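Local coordinates for Thiol:disulfide interchange protein DsbA (Neisseria meningitidis MC58, PDB 3HZ8) that probably acts as a periplasmic disulfide oxidoreductase of the DsbA family, introducing disulfide bonds into exported proteins, at residues V64-Q67 / K68-T72; S93-F96 / D97-N101; E110-K113 / K114-G117. The protein carries 1 engineered substitution. All coordinates share one frame; numbering follows the deposited sequence.

Contact 1 of 3, residues V64-Q67 / K68-T72; sequences VVWQ and KEMLT
Met70 N donates to Gln67 O over 2.9 Å, and the chain turns back on itself so that Val65 and Met70 have their CA atoms 5.4 Å apart. This tight turn leads from strand 57-63 of the thioredoxin fold into helix 71-83, where the inserted helical domain of a DsbA begins. The N-H comes to the Gln67 carbonyl from well off its axis, 50° out of its plane. Met70 fills the inside of the turn: with CG anti to its own N (chi1 -165°) and chi2 extended, the chain runs straight back toward the loop 64-67. Its sulfur reaches 3.3 Å from Val64 O and receives a weak hydrogen bond from Trp66 N at 3.5 Å. The last torsion bends, laying CE 4.0 Å from Trp66 CB. The sulfur stands oblique to the indole in a loose Met-aromatic contact, 5.2 Å from the centroid of its five-membered ring, while Val64 CG2 sits over the centre of one ring face. Ile152 O holds Trp66 NE1, and the indole lies near, though not touching, the Cys36-Cys39 disulfide, the predicted redox-active pair; Met70 also packs on Phe35. On the outer side the extended Gln67 chain crosses that of Glu69 at about a right angle, amide and carboxylate planes 60° apart, with Glu69 OE1 3.5 Å from Gln67 CG.

Contact 2 of 3, residues S93-F96 / D97-N101; sequences SHIF and DAMVN
Helix 88-101 belongs to the helical domain that DsbA proteins insert into the thioredoxin fold, and its late turns are tied together by i to i+4 backbone bonds from Asp97 N, Ala98 N, Met99 N and Val100 N to Ser93 O, His94 O, Ile95 O and Phe96 O. The bond to Phe96 O is short, 2.7 Å from Val100 N, and Val100 CB presses on the same oxygen at 3.1 Å, so the turn is tight here. Val100 CG2, placed beside its own backbone N, comes to the edge of the Phe96 ring, near its plane, 4.5 Å from Phe96 CD1. The ring itself is swung off the helix with chi1 at -83° and meets Cys39, Ala40 and Glu43 of helix 37-50, at whose start lies the Cys36-Cys39 disulfide, the predicted redox-active pair; Tyr34 packs against it edge-to-face. Through Phe96 this helix thus touches Cys39 of the disulfide. On another side of the helix Ala98 CB rests 3.5 Å from His94 O. The outer surface carries a polar bridge one turn long. Asp97 CG is anti to the backbone N, and its OD1 accepts a hydrogen bond from Gln102 NE2. The other oxygen, Asp97 OD2, takes a nearly straight bond of 2.7 Å from Asn101 ND2, in the plane of the amide but 39° above the plane of the carboxylate.

Contact 3 of 3, residues E110-K113 / K114-G117; sequences EVLK and KWLG
Glu110 O faces the next turn of helix 109-118, where Lys114 CB packs 3.8 Å from it. The Glu110 carboxylate points instead along its own turn: OE1 forms a long salt bridge of 3.4 Å with Lys113 NZ, an i to i+3 pair on the helix surface, and the hydrogen bond within it is weak. Val111 turns its side chain off the helix and joins the following turn through its carbonyl, which accepts a hydrogen bond from Trp115 N at 3.0 Å while Trp115 CB crowds the same oxygen at 3.4 Å. Leu112 comes next and makes the main apolar contact. Its CG lies anti to the backbone N (chi1 175°), which carries the branch forward along the helix until CD1 meets Leu116 CG at 3.8 Å. The two leucines cross obliquely, and Leu116 CD1 approaches both CG and CD1 of Leu112. Leu112 CD1 also comes 4.3 Å from Trp115 CE3, slanting in on the indole. Leu112 O accepts the hydrogen bond of Leu116 N over 2.8 Å. Lys113 closes the series by accepting a hydrogen bond from Gly117 N on its carbonyl, while its bent side chain runs back toward Glu110. Lys114 NZ pairs with Glu118 further along the helix. Leu112, Trp115 and Leu116, spaced three and four residues apart, form the inner face of an amphipathic helix: Leu112 and Leu116 lie against Leu76 of helix 71-83 and against helix 124-132, through Tyr131, Val127 and Leu128, while Trp115 faces helix 88-101.

The three contacts follow one another along the chain, from the entry to the helical domain (contact 1) through two of its helices. Contacts 2 and 3, centres about 14 Å apart, join through the indole of Trp115: its CH2 lies 3.7 Å from Ile95 CG1, and its CZ2 lies 3.8 Å from Ala98 CB. Contact 1 meets contact 3 more lightly, Thr72 CG2 being 4.1 Å from Leu112 CD2. Contacts 1 and 2 do not touch, their nearest atoms about 8 Å apart. Contact 2 reaches the Cys36-Cys39 disulfide through Phe96 on Cys39; Trp66 of contact 1 only lies near it. Contact 3 is farther out, its centre about 22 Å from that of the chain against about 15 Å for the others.

Contact 1 of 3, residues V64-Q67 / K68-T72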
ATOM      1  N   VAL A  64      -1.337   7.002   3.430  1.00  6.70           N
ATOM      2  CA  VAL A  64      -0.740   8.248   3.926  1.00  7.35           C
ATOM      3  C   VAL A  64      -1.687   8.974   4.890  1.00  7.37           C
ATOM      4  O   VAL A  64      -2.910   8.805   4.828  1.00  6.98           O
ATOM      5  CB  VAL A  64      -0.306   9.221   2.780  1.00  7.16           C
ATOM      6  CG1 VAL A  64       0.860   8.623   1.992  1.00  8.45           C
ATOM      7  CG2 VAL A  64      -1.481   9.620   1.873  1.00  8.59           C
ATOM      8  N   VAL A  65      -1.116   9.770   5.798  1.00  7.47           N
ATOM      9  CA  VAL A  65      -1.921  10.628   6.674  1.00  7.75           C
ATOM     10  C   VAL A  65      -1.340  12.038   6.588  1.00  7.95           C
ATOM     11  O   VAL A  65      -0.260  12.307   7.121  1.00  8.72           O
ATOM     12  CB  VAL A  65      -1.966  10.110   8.136  1.00  8.22           C
ATOM     13  CG1 VAL A  65      -2.778  11.062   9.026  1.00  7.85           C
ATOM     14  CG2 VAL A  65      -2.514   8.686   8.182  1.00  7.78           C
ATOM     15  N   TRP A  66      -2.056  12.917   5.885  1.00  8.39           N
ATOM     16  CA  TRP A  66      -1.576  14.265   5.577  1.00  8.42           C
ATOM     17  C   TRP A  66      -2.347  15.341   6.345  1.00  8.65           C
ATOM     18  O   TRP A  66      -1.998  16.513   6.291  1.00 10.02           O
ATOM     19  CB  TRP A  66      -1.703  14.518   4.071  1.00  8.30           C
ATOM     20  CG  TRP A  66      -0.660  13.810   3.258  1.00  7.44           C
ATOM     21  CD1 TRP A  66       0.590  13.432   3.672  1.00  8.61           C
ATOM     22  CD2 TRP A  66      -0.755  13.425   1.880  1.00  6.34           C
ATOM     23  NE1 TRP A  66       1.273  12.827   2.639  1.00  8.77           N
ATOM     24  CE2 TRP A  66       0.470  12.805   1.529  1.00  6.45           C
ATOM     25  CE3 TRP A  66      -1.769  13.517   0.919  1.00  6.48           C
ATOM     26  CZ2 TRP A  66       0.716  12.309   0.248  1.00  6.63           C
ATOM     27  CZ3 TRP A  66      -1.514  13.042  -0.365  1.00  7.68           C
ATOM     28  CH2 TRP A  66      -0.276  12.440  -0.687  1.00  7.38           C
ATOM     29  N   GLN A  67      -3.401  14.926   7.035  1.00  8.23           N
ATOM     30  CA  GLN A  67      -4.180  15.818   7.897  1.00  8.42           C
ATOM     31  C   GLN A  67      -4.949  14.959   8.895  1.00  8.52           C
ATOM     32  O   GLN A  67      -5.144  13.761   8.663  1.00  8.45           O
ATOM     33  CB  GLN A  67      -5.124  16.719   7.071  1.00  8.09           C
ATOM     34  CG  GLN A  67      -6.157  15.961   6.215  1.00  7.43           C
ATOM     35  CD  GLN A  67      -7.013  16.853   5.328  1.00  8.77           C
ATOM     36  OE1 GLN A  67      -6.736  18.050   5.167  1.00  8.91           O
ATOM     37  NE2 GLN A  67      -8.057  16.265   4.734  1.00  8.48           N
ATOM     38  N   LYS A  68      -5.395  15.546  10.011  1.00  9.57           N
ATOM     39  CA  LYS A  68      -6.013  14.726  11.065  1.00 10.28           C
ATOM     40  C   LYS A  68      -7.260  13.992  10.572  1.00  9.95           C
ATOM     41  O   LYS A  68      -7.566  12.904  11.040  1.00  9.92           O
ATOM     42  CB  LYS A  68      -6.330  15.545  12.321  1.00 11.37           C
ATOM     43  CG  LYS A  68      -7.499  16.506  12.167  1.00 12.09           C
ATOM     44  CD  LYS A  68      -7.786  17.282  13.468  1.00 12.58           C
ATOM     45  CE  LYS A  68      -8.967  18.241  13.319  1.00 14.84           C
ATOM     46  NZ  LYS A  68      -9.625  18.629  14.628  1.00 19.40           N
ATOM     47  N   GLU A  69      -7.964  14.595   9.613  1.00  9.83           N
ATOM     48  CA  GLU A  69      -9.185  14.003   9.077  1.00  9.99           C
ATOM     49  C   GLU A  69      -8.909  12.726   8.288  1.00  9.32           C
ATOM     50  O   GLU A  69      -9.814  11.935   8.044  1.00 10.03           O
ATOM     51  CB  GLU A  69      -9.904  15.010   8.181  1.00 10.55           C
ATOM     52  CG  GLU A  69     -10.484  16.203   8.928  1.00 11.45           C
ATOM     53  CD  GLU A  69      -9.498  17.359   9.087  1.00 12.18           C
ATOM     54  OE1 GLU A  69      -8.304  17.221   8.722  1.00 10.40           O
ATOM     55  OE2 GLU A  69      -9.923  18.426   9.580  1.00 14.26           O
ATOM     56  N   MET A  70      -7.654  12.539   7.898  1.00  8.59           N
ATOM     57  CA  MET A  70      -7.261  11.409   7.045  1.00  8.11           C
ATOM     58  C   MET A  70      -6.962  10.138   7.844  1.00  8.46           C
ATOM     59  O   MET A  70      -6.878   9.054   7.269  1.00  7.22           O
ATOM     60  CB  MET A  70      -6.074  11.815   6.159  1.00  7.86           C
ATOM     61  CG  MET A  70      -5.788  10.891   4.975  1.00  7.83           C
ATOM     62  SD  MET A  70      -4.484  11.497   3.874  1.00  7.32           S
ATOM     63  CE  MET A  70      -5.265  12.960   3.142  1.00  8.26           C
ATOM     64  N   LEU A  71      -6.818  10.281   9.162  1.00  8.31           N
ATOM     65  CA  LEU A  71      -6.554   9.133  10.027  0.50  8.55           C
ATOM     66  C   LEU A  71      -7.641   8.063   9.913  1.00  8.95           C
ATOM     67  O   LEU A  71      -7.343   6.890   9.976  1.00  9.90           O
ATOM     68  CB  LEU A  71      -6.346   9.564  11.490  0.50  8.79           C
ATOM     69  CG  LEU A  71      -5.747   8.517  12.440  0.50  8.68           C
ATOM     70  CD1 LEU A  71      -4.361   8.087  11.992  0.50  8.08           C
ATOM     71  CD2 LEU A  71      -5.707   9.049  13.868  0.50  9.02           C
ATOM     72  N   THR A  72      -8.893   8.485   9.729  1.00  9.02           N
ATOM     73  CA  THR A  72     -10.003   7.535   9.565  1.00  9.67           C
ATOM     74  C   THR A  72      -9.808   6.623   8.347  1.00  8.87           C
ATOM     75  O   THR A  72     -10.092   5.416   8.398  1.00  8.79           O
ATOM     76  CB  THR A  72     -11.358   8.279   9.493  1.00 10.32           C
ATOM     77  OG1 THR A  72     -11.592   8.950  10.742  1.00 13.34           O
ATOM     78  CG2 THR A  72     -12.523   7.299   9.200  1.00 11.34           C
TER

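Contact 2 of 3, residues S93-F96 / D97-N101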
ATOM      1  N   SER A  93     -10.778  -2.669  -4.273  1.00 17.66           N
ATOM      2  CA  SER A  93     -11.605  -2.396  -5.436  1.00 18.71           C
ATOM      3  C   SER A  93     -12.887  -1.664  -5.039  1.00 18.14           C
ATOM      4  O   SER A  93     -13.186  -0.615  -5.602  1.00 18.10           O
ATOM      5  CB  SER A  93     -11.955  -3.690  -6.170  1.00 19.12           C
ATOM      6  OG  SER A  93     -12.702  -3.394  -7.335  1.00 22.80           O
ATOM      7  N   HIS A  94     -13.606  -2.228  -4.063  1.00 17.96           N
ATOM      8  CA  HIS A  94     -14.853  -1.645  -3.540  1.00 17.94           C
ATOM      9  C   HIS A  94     -14.630  -0.244  -2.950  1.00 17.01           C
ATOM     10  O   HIS A  94     -15.395   0.676  -3.198  1.00 16.16           O
ATOM     11  CB  HIS A  94     -15.493  -2.583  -2.500  1.00 18.71           C
ATOM     12  CG  HIS A  94     -16.456  -3.570  -3.082  1.00 21.21           C
ATOM     13  ND1 HIS A  94     -17.657  -3.891  -2.481  1.00 23.55           N
ATOM     14  CD2 HIS A  94     -16.405  -4.286  -4.228  1.00 23.27           C
ATOM     15  CE1 HIS A  94     -18.296  -4.772  -3.231  1.00 24.38           C
ATOM     16  NE2 HIS A  94     -17.557  -5.028  -4.297  1.00 24.49           N
ATOM     17  N   ILE A  95     -13.555  -0.078  -2.192  1.00 15.83           N
ATOM     18  CA  ILE A  95     -13.301   1.200  -1.517  1.00 15.41           C
ATOM     19  C   ILE A  95     -12.876   2.303  -2.476  1.00 15.38           C
ATOM     20  O   ILE A  95     -13.344   3.435  -2.378  1.00 15.27           O
ATOM     21  CB  ILE A  95     -12.278   1.033  -0.380  1.00 15.03           C
ATOM     22  CG1 ILE A  95     -12.845   0.100   0.693  1.00 15.73           C
ATOM     23  CG2 ILE A  95     -11.931   2.382   0.259  1.00 13.91           C
ATOM     24  CD1 ILE A  95     -11.813  -0.549   1.566  1.00 14.32           C
ATOM     25  N   PHE A  96     -11.968   1.982  -3.397  1.00 14.74           N
ATOM     26  CA  PHE A  96     -11.600   2.955  -4.411  1.00 14.74           C
ATOM     27  C   PHE A  96     -12.814   3.400  -5.219  1.00 15.33           C
ATOM     28  O   PHE A  96     -12.945   4.578  -5.498  1.00 15.17           O
ATOM     29  CB  PHE A  96     -10.526   2.425  -5.366  1.00 13.97           C
ATOM     30  CG  PHE A  96      -9.121   2.557  -4.845  1.00 12.79           C
ATOM     31  CD1 PHE A  96      -8.578   3.801  -4.525  1.00 11.41           C
ATOM     32  CD2 PHE A  96      -8.340   1.433  -4.695  1.00 12.86           C
ATOM     33  CE1 PHE A  96      -7.269   3.893  -4.070  1.00 10.89           C
ATOM     34  CE2 PHE A  96      -7.035   1.523  -4.228  1.00 11.37           C
ATOM     35  CZ  PHE A  96      -6.509   2.754  -3.915  1.00 10.86           C
ATOM     36  N   ASP A  97     -13.686   2.455  -5.588  1.00 16.41           N
ATOM     37  CA  ASP A  97     -14.900   2.814  -6.337  1.00 17.83           C
ATOM     38  C   ASP A  97     -15.775   3.769  -5.515  1.00 17.40           C
ATOM     39  O   ASP A  97     -16.133   4.848  -5.979  1.00 18.14           O
ATOM     40  CB  ASP A  97     -15.711   1.591  -6.780  1.00 18.60           C
ATOM     41  CG  ASP A  97     -16.871   1.982  -7.676  1.00 20.41           C
ATOM     42  OD1 ASP A  97     -18.009   2.076  -7.174  1.00 25.61           O
ATOM     43  OD2 ASP A  97     -16.636   2.260  -8.867  1.00 24.08           O
ATOM     44  N   ALA A  98     -16.070   3.381  -4.277  1.00 17.28           N
ATOM     45  CA  ALA A  98     -16.871   4.214  -3.374  1.00 17.44           C
ATOM     46  C   ALA A  98     -16.339   5.644  -3.222  1.00 17.64           C
ATOM     47  O   ALA A  98     -17.102   6.602  -3.286  1.00 17.98           O
ATOM     48  CB  ALA A  98     -16.977   3.554  -2.024  1.00 17.33           C
ATOM     49  N   MET A  99     -15.024   5.784  -3.026  1.00 17.65           N
ATOM     50  CA  MET A  99     -14.399   7.093  -2.830  0.50 17.88           C
ATOM     51  C   MET A  99     -14.211   7.860  -4.133  1.00 18.54           C
ATOM     52  O   MET A  99     -14.631   8.998  -4.256  1.00 19.26           O
ATOM     53  CB  MET A  99     -13.038   6.938  -2.142  0.50 17.48           C
ATOM     54  CG  MET A  99     -13.108   6.547  -0.676  0.50 16.08           C
ATOM     55  SD  MET A  99     -13.414   7.948   0.427  0.50 12.66           S
ATOM     56  CE  MET A  99     -11.880   8.856   0.264  0.50 13.02           C
ATOM     57  N   VAL A 100     -13.555   7.219  -5.095  1.00 19.38           N
ATOM     58  CA  VAL A 100     -13.179   7.880  -6.340  1.00 20.55           C
ATOM     59  C   VAL A 100     -14.376   8.049  -7.284  1.00 21.29           C
ATOM     60  O   VAL A 100     -14.627   9.151  -7.771  1.00 22.12           O
ATOM     61  CB  VAL A 100     -11.975   7.160  -7.004  1.00 20.36           C
ATOM     62  CG1 VAL A 100     -11.752   7.624  -8.443  1.00 20.86           C
ATOM     63  CG2 VAL A 100     -10.714   7.385  -6.160  1.00 20.18           C
ATOM     64  N   ASN A 101     -15.128   6.972  -7.504  1.00 22.02           N
ATOM     65  CA  ASN A 101     -16.279   7.010  -8.414  1.00 22.56           C
ATOM     66  C   ASN A 101     -17.588   7.489  -7.769  1.00 22.66           C
ATOM     67  O   ASN A 101     -18.231   8.397  -8.293  1.00 23.32           O
ATOM     68  CB  ASN A 101     -16.440   5.661  -9.131  1.00 22.83           C
ATOM     69  CG  ASN A 101     -15.208   5.289  -9.953  1.00 23.20           C
ATOM     70  OD1 ASN A 101     -14.574   6.148 -10.560  1.00 24.97           O
ATOM     71  ND2 ASN A 101     -14.864   4.002  -9.968  1.00 25.66           N
TER

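Contact 3 of 3, residues E110-K113 / K114-G117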
ATOM      1  N   GLU A 110     -19.152   7.815  10.835  1.00 15.13           N
ATOM      2  CA  GLU A 110     -20.579   7.456  10.799  1.00 16.01           C
ATOM      3  C   GLU A 110     -20.998   6.892   9.450  1.00 15.39           C
ATOM      4  O   GLU A 110     -21.802   5.954   9.374  1.00 17.19           O
ATOM      5  CB  GLU A 110     -21.464   8.648  11.139  1.00 16.89           C
ATOM      6  CG  GLU A 110     -21.408   9.038  12.593  1.00 21.45           C
ATOM      7  CD  GLU A 110     -21.870   7.914  13.493  1.00 21.09           C
ATOM      8  OE1 GLU A 110     -21.017   7.351  14.214  1.00 28.87           O
ATOM      9  OE2 GLU A 110     -23.078   7.570  13.458  1.00 29.90           O
ATOM     10  N   VAL A 111     -20.476   7.500   8.393  1.00 14.37           N
ATOM     11  CA  VAL A 111     -20.699   7.042   7.015  1.00 12.99           C
ATOM     12  C   VAL A 111     -19.976   5.713   6.751  1.00 12.76           C
ATOM     13  O   VAL A 111     -20.551   4.775   6.190  1.00 13.13           O
ATOM     14  CB  VAL A 111     -20.255   8.112   5.991  1.00 13.26           C
ATOM     15  CG1 VAL A 111     -20.350   7.587   4.564  1.00 12.58           C
ATOM     16  CG2 VAL A 111     -21.111   9.362   6.141  1.00 12.68           C
ATOM     17  N   LEU A 112     -18.721   5.630   7.189  1.00 11.81           N
ATOM     18  CA  LEU A 112     -17.901   4.443   6.973  1.00 11.46           C
ATOM     19  C   LEU A 112     -18.482   3.197   7.643  1.00 11.50           C
ATOM     20  O   LEU A 112     -18.534   2.127   7.040  1.00 11.43           O
ATOM     21  CB  LEU A 112     -16.471   4.688   7.465  1.00 11.00           C
ATOM     22  CG  LEU A 112     -15.557   3.461   7.396  1.00 11.70           C
ATOM     23  CD1 LEU A 112     -15.438   2.989   5.959  1.00 11.34           C
ATOM     24  CD2 LEU A 112     -14.196   3.794   7.957  1.00 11.85           C
ATOM     25  N   LYS A 113     -18.913   3.334   8.893  1.00 11.37           N
ATOM     26  CA  LYS A 113     -19.391   2.161   9.631  1.00 11.46           C
ATOM     27  C   LYS A 113     -20.667   1.568   9.021  1.00 10.87           C
ATOM     28  O   LYS A 113     -20.795   0.344   8.909  1.00 10.56           O
ATOM     29  CB  LYS A 113     -19.576   2.468  11.123  1.00 11.19           C
ATOM     30  CG  LYS A 113     -18.229   2.735  11.833  1.00 12.33           C
ATOM     31  CD  LYS A 113     -18.391   3.002  13.337  1.00 13.90           C
ATOM     32  CE  LYS A 113     -19.052   4.356  13.582  1.00 19.09           C
ATOM     33  NZ  LYS A 113     -18.704   4.946  14.922  1.00 22.45           N
ATOM     34  N   LYS A 114     -21.596   2.428   8.609  1.00 10.72           N
ATOM     35  CA  LYS A 114     -22.807   1.982   7.917  1.00 11.66           C
ATOM     36  C   LYS A 114     -22.447   1.290   6.602  1.00 10.51           C
ATOM     37  O   LYS A 114     -22.953   0.209   6.307  1.00 10.51           O
ATOM     38  CB  LYS A 114     -23.769   3.158   7.674  1.00 11.70           C
ATOM     39  CG  LYS A 114     -25.003   2.828   6.831  1.00 13.93           C
ATOM     40  CD  LYS A 114     -25.706   4.097   6.345  1.00 14.93           C
ATOM     41  CE  LYS A 114     -26.937   3.791   5.496  1.00 18.32           C
ATOM     42  NZ  LYS A 114     -26.589   3.235   4.159  1.00 21.80           N
ATOM     43  N   TRP A 115     -21.567   1.923   5.825  1.00 10.82           N
ATOM     44  CA  TRP A 115     -21.113   1.369   4.548  1.00 10.19           C
ATOM     45  C   TRP A 115     -20.463  -0.013   4.732  1.00  9.58           C
ATOM     46  O   TRP A 115     -20.784  -0.974   4.011  1.00  9.08           O
ATOM     47  CB  TRP A 115     -20.150   2.355   3.866  1.00 11.25           C
ATOM     48  CG  TRP A 115     -19.736   1.946   2.479  1.00 11.91           C
ATOM     49  CD1 TRP A 115     -20.411   2.179   1.318  1.00 13.36           C
ATOM     50  CD2 TRP A 115     -18.544   1.235   2.117  1.00 11.89           C
ATOM     51  NE1 TRP A 115     -19.718   1.644   0.255  1.00 13.53           N
ATOM     52  CE2 TRP A 115     -18.569   1.061   0.718  1.00 12.43           C
ATOM     53  CE3 TRP A 115     -17.457   0.731   2.840  1.00 10.02           C
ATOM     54  CZ2 TRP A 115     -17.541   0.406   0.027  1.00 13.22           C
ATOM     55  CZ3 TRP A 115     -16.441   0.063   2.151  1.00 11.53           C
ATOM     56  CH2 TRP A 115     -16.497  -0.090   0.762  1.00 12.28           C
ATOM     57  N   LEU A 116     -19.564  -0.123   5.705  1.00  9.52           N
ATOM     58  CA  LEU A 116     -18.890  -1.396   5.949  1.00  9.43           C
ATOM     59  C   LEU A 116     -19.893  -2.497   6.297  1.00  9.59           C
ATOM     60  O   LEU A 116     -19.791  -3.617   5.794  1.00 10.41           O
ATOM     61  CB  LEU A 116     -17.845  -1.273   7.051  1.00  9.83           C
ATOM     62  CG  LEU A 116     -16.514  -0.630   6.675  1.00  9.49           C
ATOM     63  CD1 LEU A 116     -15.648  -0.516   7.935  1.00  9.57           C
ATOM     64  CD2 LEU A 116     -15.807  -1.460   5.594  1.00 11.12           C
ATOM     65  N   GLY A 117     -20.855  -2.177   7.163  1.00  9.49           N
ATOM     66  CA  GLY A 117     -21.856  -3.156   7.558  1.00  9.72           C
ATOM     67  C   GLY A 117     -22.648  -3.741   6.403  1.00 10.10           C
ATOM     68  O   GLY A 117     -23.126  -4.866   6.496  1.00  9.66           O
TER